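Local coordinates for ferritin heavy chain (Trichoplusia ni, PDB 1Z6O), which stores iron as the heavy chain of a secreted ferritin, oxidising ferrous iron with oxygen so that it can be laid down as ferric hydroxide, at residues G34-F46 against W102-E116. Sequence-based numbering, arbitrary orientation.
Sequences GASLQYLAMGAHF and WKGGVEALEHALSME
M42 and M115 are the knobs of a buried antiparallel helix pairing, in which helix 19-47 lies against the first turns of helix 105-132 and the loop leading into it; the axes of helices 34-46 and 105-116 approach to 11.6 Å, their directions 177° apart. M42 drops among A108, H111, A112 and M115, while M115 enters the reciprocal hole formed by A35, Q38, Y39 and M42. Each also makes a CH-pi contact, with its sulfur farther off above the same ring in a Met-aromatic arrangement. The methyl CE of M115 rests over one face of the Y39 ring, 4.0 Å from its centroid, put there by a bend at chi3 (52°). M42 instead runs extended across the W102 indole, its CG 3.7 Å from the centroid of the six-membered ring, and its CE ends 3.4 Å from H111 ND1.

W102 lies just before the helix and packs its indole against Q38, M42 and H45. Its indole N-H is fixed by a nearly straight bond, NE1 to H111 ND1 at 2.9 Å, lying in the planes of both rings, and its six-membered ring turns an edge toward the face of H45 with the planes at 74°. A water joins H111 NE2 to Q38 OE1, and the Q38 amide, whose NE2 meets the indole edge, donates to the backbone of R99. Farther along, F46 sets its ring edge against A108, CE1 to CB 3.5 Å.

At the other end, the hydroxyl of Y39 donates to E116, OH to OE2 2.6 Å, where OE2 accepts through its anti lone pair with ring and carboxylate almost coplanar. Q153 holds the other carboxylate oxygen, OE1, so both oxygens are engaged beside E67, an iron ligand. E116 is inferred to bind the second iron, which would make Y39 a second-shell residue of the ferroxidase diiron centre, within the four-helix bundle of ferritins.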
ATOM      1  N   GLY M  34     -25.380  48.390  -3.551  1.00 18.93           N
ATOM      2  CA  GLY M  34     -24.795  49.600  -2.986  1.00 18.61           C
ATOM      3  C   GLY M  34     -23.825  49.249  -1.859  1.00 21.33           C
ATOM      4  O   GLY M  34     -22.761  49.857  -1.726  1.00 20.19           O
ATOM      5  N   ALA M  35     -24.188  48.274  -1.032  1.00 18.20           N
ATOM      6  CA  ALA M  35     -23.305  47.861   0.053  1.00 19.81           C
ATOM      7  C   ALA M  35     -22.027  47.245  -0.531  1.00 19.01           C
ATOM      8  O   ALA M  35     -20.940  47.508  -0.014  1.00 19.09           O
ATOM      9  CB  ALA M  35     -24.013  46.853   0.977  1.00 17.31           C
ATOM     10  N   SER M  36     -22.134  46.449  -1.604  1.00 17.17           N
ATOM     11  CA  SER M  36     -20.925  45.854  -2.180  1.00 17.78           C
ATOM     12  C   SER M  36     -19.973  46.946  -2.653  1.00 19.27           C
ATOM     13  O   SER M  36     -18.765  46.828  -2.470  1.00 17.28           O
ATOM     14  CB  SER M  36     -21.220  44.885  -3.359  1.00 16.97           C
ATOM     15  OG  SER M  36     -21.545  45.561  -4.577  1.00 27.35           O
ATOM     16  N   LEU M  37     -20.512  48.013  -3.237  1.00 16.13           N
ATOM     17  CA  LEU M  37     -19.667  49.108  -3.727  1.00 17.70           C
ATOM     18  C   LEU M  37     -19.017  49.878  -2.583  1.00 17.84           C
ATOM     19  O   LEU M  37     -17.869  50.312  -2.696  1.00 17.89           O
ATOM     20  CB  LEU M  37     -20.485  50.075  -4.593  1.00 19.15           C
ATOM     21  CG  LEU M  37     -21.245  49.407  -5.751  1.00 27.89           C
ATOM     22  CD1 LEU M  37     -22.023  50.447  -6.544  1.00 25.71           C
ATOM     23  CD2 LEU M  37     -20.270  48.694  -6.649  1.00 23.42           C
ATOM     24  N   GLN M  38     -19.740  50.056  -1.484  1.00 15.34           N
ATOM     25  CA  GLN M  38     -19.168  50.783  -0.352  1.00 16.76           C
ATOM     26  C   GLN M  38     -18.039  49.949   0.282  1.00 21.28           C
ATOM     27  O   GLN M  38     -17.030  50.502   0.722  1.00 16.50           O
ATOM     28  CB  GLN M  38     -20.255  51.124   0.685  1.00 16.24           C
ATOM     29  CG  GLN M  38     -19.720  51.914   1.886  1.00 21.41           C
ATOM     30  CD  GLN M  38     -19.127  53.259   1.480  1.00 24.44           C
ATOM     31  OE1 GLN M  38     -19.839  54.250   1.363  1.00 23.43           O
ATOM     32  NE2 GLN M  38     -17.818  53.286   1.240  1.00 18.22           N
ATOM     33  N   TYR M  39     -18.205  48.625   0.334  1.00 18.31           N
ATOM     34  CA  TYR M  39     -17.147  47.763   0.876  1.00 17.18           C
ATOM     35  C   TYR M  39     -15.931  47.768  -0.052  1.00 15.34           C
ATOM     36  O   TYR M  39     -14.796  47.683   0.420  1.00 16.32           O
ATOM     37  CB  TYR M  39     -17.651  46.324   1.072  1.00 14.02           C
ATOM     38  CG  TYR M  39     -18.425  46.134   2.359  1.00 19.38           C
ATOM     39  CD1 TYR M  39     -19.670  45.502   2.369  1.00 16.73           C
ATOM     40  CD2 TYR M  39     -17.875  46.533   3.582  1.00 21.79           C
ATOM     41  CE1 TYR M  39     -20.356  45.261   3.578  1.00 18.13           C
ATOM     42  CE2 TYR M  39     -18.542  46.297   4.787  1.00 23.16           C
ATOM     43  CZ  TYR M  39     -19.775  45.662   4.781  1.00 27.71           C
ATOM     44  OH  TYR M  39     -20.398  45.410   5.984  1.00 26.50           O
ATOM     45  N   LEU M  40     -16.148  47.850  -1.367  1.00 15.11           N
ATOM     46  CA  LEU M  40     -15.001  47.907  -2.289  1.00 16.87           C
ATOM     47  C   LEU M  40     -14.164  49.141  -1.972  1.00 16.97           C
ATOM     48  O   LEU M  40     -12.938  49.101  -2.033  1.00 17.09           O
ATOM     49  CB  LEU M  40     -15.438  48.024  -3.760  1.00 17.86           C
ATOM     50  CG  LEU M  40     -15.829  46.788  -4.565  1.00 28.39           C
ATOM     51  CD1 LEU M  40     -16.127  47.218  -6.020  1.00 22.92           C
ATOM     52  CD2 LEU M  40     -14.680  45.764  -4.533  1.00 22.75           C
ATOM     53  N   ALA M  41     -14.830  50.254  -1.669  1.00 16.44           N
ATOM     54  CA  ALA M  41     -14.106  51.486  -1.355  1.00 16.96           C
ATOM     55  C   ALA M  41     -13.318  51.338  -0.049  1.00 16.87           C
ATOM     56  O   ALA M  41     -12.239  51.919   0.091  1.00 16.00           O
ATOM     57  CB  ALA M  41     -15.086  52.675  -1.270  1.00 17.26           C
ATOM     58  N   MET M  42     -13.846  50.578   0.911  1.00 14.89           N
ATOM     59  CA  MET M  42     -13.113  50.357   2.158  1.00 17.22           C
ATOM     60  C   MET M  42     -11.887  49.499   1.863  1.00 15.99           C
ATOM     61  O   MET M  42     -10.799  49.758   2.376  1.00 17.43           O
ATOM     62  CB  MET M  42     -13.980  49.644   3.200  1.00 16.17           C
ATOM     63  CG  MET M  42     -15.109  50.493   3.754  1.00 22.77           C
ATOM     64  SD  MET M  42     -15.915  49.616   5.149  1.00 26.22           S
ATOM     65  CE  MET M  42     -17.179  50.826   5.615  1.00 26.37           C
ATOM     66  N   GLY M  43     -12.065  48.466   1.044  1.00 15.08           N
ATOM     67  CA  GLY M  43     -10.930  47.621   0.690  1.00 14.78           C
ATOM     68  C   GLY M  43      -9.845  48.451   0.011  1.00 18.18           C
ATOM     69  O   GLY M  43      -8.651  48.306   0.294  1.00 15.87           O
ATOM     70  N   ALA M  44     -10.260  49.332  -0.894  1.00 14.81           N
ATOM     71  CA  ALA M  44      -9.315  50.195  -1.610  1.00 15.81           C
ATOM     72  C   ALA M  44      -8.558  51.108  -0.636  1.00 17.96           C
ATOM     73  O   ALA M  44      -7.350  51.304  -0.764  1.00 16.74           O
ATOM     74  CB  ALA M  44     -10.072  51.056  -2.638  1.00 15.29           C
ATOM     75  N   HIS M  45      -9.271  51.678   0.331  1.00 14.98           N
ATOM     76  CA  HIS M  45      -8.634  52.572   1.299  1.00 16.08           C
ATOM     77  C   HIS M  45      -7.548  51.871   2.115  1.00 18.72           C
ATOM     78  O   HIS M  45      -6.437  52.384   2.254  1.00 15.99           O
ATOM     79  CB  HIS M  45      -9.681  53.155   2.264  1.00 16.73           C
ATOM     80  CG  HIS M  45      -9.083  53.949   3.387  1.00 19.19           C
ATOM     81  ND1 HIS M  45      -8.699  55.267   3.246  1.00 17.80           N
ATOM     82  CD2 HIS M  45      -8.758  53.595   4.655  1.00 17.76           C
ATOM     83  CE1 HIS M  45      -8.164  55.692   4.380  1.00 19.85           C
ATOM     84  NE2 HIS M  45      -8.187  54.697   5.251  1.00 19.66           N
ATOM     85  N   PHE M  46      -7.856  50.700   2.662  1.00 14.46           N
ATOM     86  CA  PHE M  46      -6.859  50.014   3.473  1.00 16.14           C
ATOM     87  C   PHE M  46      -5.734  49.374   2.676  1.00 17.06           C
ATOM     88  O   PHE M  46      -4.741  48.927   3.253  1.00 17.00           O
ATOM     89  CB  PHE M  46      -7.542  49.010   4.420  1.00 15.46           C
ATOM     90  CG  PHE M  46      -8.352  49.691   5.501  1.00 17.62           C
ATOM     91  CD1 PHE M  46      -9.730  49.835   5.373  1.00 15.80           C
ATOM     92  CD2 PHE M  46      -7.708  50.289   6.591  1.00 16.19           C
ATOM     93  CE1 PHE M  46     -10.468  50.575   6.314  1.00 18.10           C
ATOM     94  CE2 PHE M  46      -8.430  51.035   7.542  1.00 16.99           C
ATOM     95  CZ  PHE M  46      -9.810  51.177   7.402  1.00 18.82           C
ATOM     96  N   TRP M 102     -11.517  56.667   5.716  1.00 17.66           N
ATOM     97  CA  TRP M 102     -11.827  56.427   7.130  1.00 19.60           C
ATOM     98  C   TRP M 102     -10.570  56.770   7.930  1.00 21.55           C
ATOM     99  O   TRP M 102      -9.455  56.553   7.460  1.00 20.88           O
ATOM    100  CB  TRP M 102     -12.208  54.944   7.356  1.00 18.24           C
ATOM    101  CG  TRP M 102     -13.507  54.574   6.671  1.00 18.24           C
ATOM    102  CD1 TRP M 102     -14.766  54.600   7.218  1.00 18.49           C
ATOM    103  CD2 TRP M 102     -13.682  54.300   5.275  1.00 16.15           C
ATOM    104  NE1 TRP M 102     -15.712  54.371   6.238  1.00 18.45           N
ATOM    105  CE2 TRP M 102     -15.071  54.187   5.039  1.00 16.48           C
ATOM    106  CE3 TRP M 102     -12.794  54.148   4.195  1.00 16.75           C
ATOM    107  CZ2 TRP M 102     -15.597  53.934   3.766  1.00 16.52           C
ATOM    108  CZ3 TRP M 102     -13.319  53.895   2.923  1.00 17.75           C
ATOM    109  CH2 TRP M 102     -14.708  53.793   2.723  1.00 17.97           C
ATOM    110  N   LYS M 103     -10.739  57.294   9.138  1.00 19.23           N
ATOM    111  CA  LYS M 103      -9.579  57.661   9.952  1.00 26.83           C
ATOM    112  C   LYS M 103      -8.732  56.456  10.351  1.00 29.12           C
ATOM    113  O   LYS M 103      -7.508  56.539  10.401  1.00 35.39           O
ATOM    114  CB  LYS M 103     -10.026  58.412  11.206  1.00 36.61           C
ATOM    115  CG  LYS M 103     -10.673  59.752  10.898  1.00 60.55           C
ATOM    116  CD  LYS M 103     -11.110  60.471  12.170  1.00 75.94           C
ATOM    117  CE  LYS M 103     -11.878  61.747  11.851  1.00 81.18           C
ATOM    118  NZ  LYS M 103     -12.324  62.456  13.087  1.00 87.84           N
ATOM    119  N   GLY M 104      -9.379  55.335  10.626  1.00 24.48           N
ATOM    120  CA  GLY M 104      -8.644  54.141  11.005  1.00 21.31           C
ATOM    121  C   GLY M 104      -9.561  52.935  10.970  1.00 21.08           C
ATOM    122  O   GLY M 104     -10.712  53.043  10.530  1.00 18.38           O
ATOM    123  N   GLY M 105      -9.058  51.795  11.429  1.00 18.47           N
ATOM    124  CA  GLY M 105      -9.846  50.575  11.436  1.00 18.52           C
ATOM    125  C   GLY M 105     -11.122  50.685  12.257  1.00 19.54           C
ATOM    126  O   GLY M 105     -12.159  50.168  11.851  1.00 18.49           O
ATOM    127  N   VAL M 106     -11.067  51.344  13.413  1.00 17.88           N
ATOM    128  CA  VAL M 106     -12.281  51.476  14.221  1.00 19.59           C
ATOM    129  C   VAL M 106     -13.392  52.212  13.460  1.00 19.40           C
ATOM    130  O   VAL M 106     -14.533  51.757  13.444  1.00 18.14           O
ATOM    131  CB  VAL M 106     -12.016  52.223  15.558  1.00 23.07           C
ATOM    132  CG1 VAL M 106     -13.354  52.530  16.265  1.00 20.79           C
ATOM    133  CG2 VAL M 106     -11.155  51.357  16.472  1.00 22.33           C
ATOM    134  N   GLU M 107     -13.074  53.340  12.830  1.00 16.50           N
ATOM    135  CA  GLU M 107     -14.104  54.072  12.088  1.00 19.04           C
ATOM    136  C   GLU M 107     -14.705  53.213  10.985  1.00 18.09           C
ATOM    137  O   GLU M 107     -15.913  53.265  10.742  1.00 16.70           O
ATOM    138  CB  GLU M 107     -13.550  55.352  11.436  1.00 20.70           C
ATOM    139  CG  GLU M 107     -13.378  56.537  12.367  1.00 34.12           C
ATOM    140  CD  GLU M 107     -13.455  57.894  11.627  1.00 57.47           C
ATOM    141  OE1 GLU M 107     -13.313  57.950  10.366  1.00 39.13           O
ATOM    142  OE2 GLU M 107     -13.656  58.919  12.322  1.00 61.96           O
ATOM    143  N   ALA M 108     -13.870  52.435  10.302  1.00 15.71           N
ATOM    144  CA  ALA M 108     -14.385  51.581   9.227  1.00 17.01           C
ATOM    145  C   ALA M 108     -15.264  50.467   9.787  1.00 16.18           C
ATOM    146  O   ALA M 108     -16.310  50.154   9.215  1.00 17.00           O
ATOM    147  CB  ALA M 108     -13.226  50.990   8.405  1.00 16.63           C
ATOM    148  N   LEU M 109     -14.847  49.853  10.894  1.00 15.39           N
ATOM    149  CA  LEU M 109     -15.660  48.785  11.491  1.00 16.46           C
ATOM    150  C   LEU M 109     -17.005  49.336  11.974  1.00 16.53           C
ATOM    151  O   LEU M 109     -18.043  48.684  11.822  1.00 16.50           O
ATOM    152  CB  LEU M 109     -14.920  48.130  12.668  1.00 15.53           C
ATOM    153  CG  LEU M 109     -13.714  47.257  12.289  1.00 17.62           C
ATOM    154  CD1 LEU M 109     -12.907  46.915  13.546  1.00 16.64           C
ATOM    155  CD2 LEU M 109     -14.201  45.975  11.587  1.00 18.60           C
ATOM    156  N   GLU M 110     -16.993  50.533  12.562  1.00 16.27           N
ATOM    157  CA  GLU M 110     -18.242  51.131  13.042  1.00 16.86           C
ATOM    158  C   GLU M 110     -19.143  51.513  11.879  1.00 17.16           C
ATOM    159  O   GLU M 110     -20.368  51.413  11.970  1.00 16.98           O
ATOM    160  CB  GLU M 110     -17.951  52.360  13.917  1.00 17.94           C
ATOM    161  CG  GLU M 110     -17.282  51.983  15.253  1.00 19.20           C
ATOM    162  CD  GLU M 110     -17.125  53.183  16.194  1.00 35.71           C
ATOM    163  OE1 GLU M 110     -17.086  54.327  15.705  1.00 35.63           O
ATOM    164  OE2 GLU M 110     -17.018  52.984  17.420  1.00 31.51           O
ATOM    165  N   HIS M 111     -18.541  51.965  10.785  1.00 15.63           N
ATOM    166  CA  HIS M 111     -19.329  52.314   9.605  1.00 16.56           C
ATOM    167  C   HIS M 111     -19.931  51.006   9.046  1.00 18.54           C
ATOM    168  O   HIS M 111     -21.110  50.958   8.696  1.00 17.49           O
ATOM    169  CB  HIS M 111     -18.434  52.980   8.541  1.00 17.59           C
ATOM    170  CG  HIS M 111     -19.174  53.396   7.303  1.00 22.10           C
ATOM    171  ND1 HIS M 111     -18.535  53.848   6.171  1.00 27.08           N
ATOM    172  CD2 HIS M 111     -20.499  53.420   7.019  1.00 30.17           C
ATOM    173  CE1 HIS M 111     -19.431  54.130   5.241  1.00 25.08           C
ATOM    174  NE2 HIS M 111     -20.630  53.879   5.729  1.00 24.92           N
ATOM    175  N   ALA M 112     -19.128  49.943   8.964  1.00 15.22           N
ATOM    176  CA  ALA M 112     -19.646  48.660   8.465  1.00 16.41           C
ATOM    177  C   ALA M 112     -20.800  48.168   9.355  1.00 18.02           C
ATOM    178  O   ALA M 112     -21.815  47.675   8.859  1.00 17.05           O
ATOM    179  CB  ALA M 112     -18.535  47.603   8.438  1.00 15.49           C
ATOM    180  N   LEU M 113     -20.636  48.288  10.667  1.00 16.33           N
ATOM    181  CA  LEU M 113     -21.686  47.851  11.594  1.00 17.05           C
ATOM    182  C   LEU M 113     -22.983  48.630  11.326  1.00 19.60           C
ATOM    183  O   LEU M 113     -24.072  48.062  11.309  1.00 17.67           O
ATOM    184  CB  LEU M 113     -21.234  48.066  13.048  1.00 16.25           C
ATOM    185  CG  LEU M 113     -22.234  47.748  14.175  1.00 18.62           C
ATOM    186  CD1 LEU M 113     -22.736  46.298  14.054  1.00 17.60           C
ATOM    187  CD2 LEU M 113     -21.537  47.967  15.535  1.00 16.90           C
ATOM    188  N   SER M 114     -22.856  49.933  11.111  1.00 17.53           N
ATOM    189  CA  SER M 114     -24.014  50.778  10.825  1.00 20.84           C
ATOM    190  C   SER M 114     -24.658  50.408   9.475  1.00 20.25           C
ATOM    191  O   SER M 114     -25.881  50.413   9.338  1.00 19.72           O
ATOM    192  CB  SER M 114     -23.577  52.253  10.834  1.00 25.32           C
ATOM    193  OG  SER M 114     -24.620  53.081  10.374  1.00 42.85           O
ATOM    194  N   MET M 115     -23.836  50.095   8.474  1.00 19.09           N
ATOM    195  CA  MET M 115     -24.357  49.680   7.166  1.00 21.01           C
ATOM    196  C   MET M 115     -25.133  48.365   7.335  1.00 20.50           C
ATOM    197  O   MET M 115     -26.214  48.195   6.775  1.00 20.90           O
ATOM    198  CB  MET M 115     -23.215  49.413   6.166  1.00 21.06           C
ATOM    199  CG  MET M 115     -22.374  50.617   5.761  1.00 34.25           C
ATOM    200  SD  MET M 115     -20.868  50.071   4.842  1.00 34.06           S
ATOM    201  CE  MET M 115     -21.661  48.997   3.568  1.00 24.11           C
ATOM    202  N   GLU M 116     -24.567  47.422   8.086  1.00 17.31           N
ATOM    203  CA  GLU M 116     -25.233  46.131   8.289  1.00 16.84           C
ATOM    204  C   GLU M 116     -26.540  46.320   9.053  1.00 20.08           C
ATOM    205  O   GLU M 116     -27.549  45.693   8.744  1.00 19.21           O
ATOM    206  CB  GLU M 116     -24.319  45.154   9.045  1.00 17.23           C
ATOM    207  CG  GLU M 116     -23.099  44.696   8.231  1.00 24.10           C
ATOM    208  CD  GLU M 116     -23.476  44.110   6.862  1.00 38.09           C
ATOM    209  OE1 GLU M 116     -24.542  43.466   6.750  1.00 31.36           O
ATOM    210  OE2 GLU M 116     -22.698  44.283   5.893  1.00 32.77           O
TER
HETATM  211  O   HOH W   1     -22.075  54.742   2.980  1.00 54.41           O
HETATM  212  O   HOH W   2      -7.028  54.662   7.858  1.00 26.37           O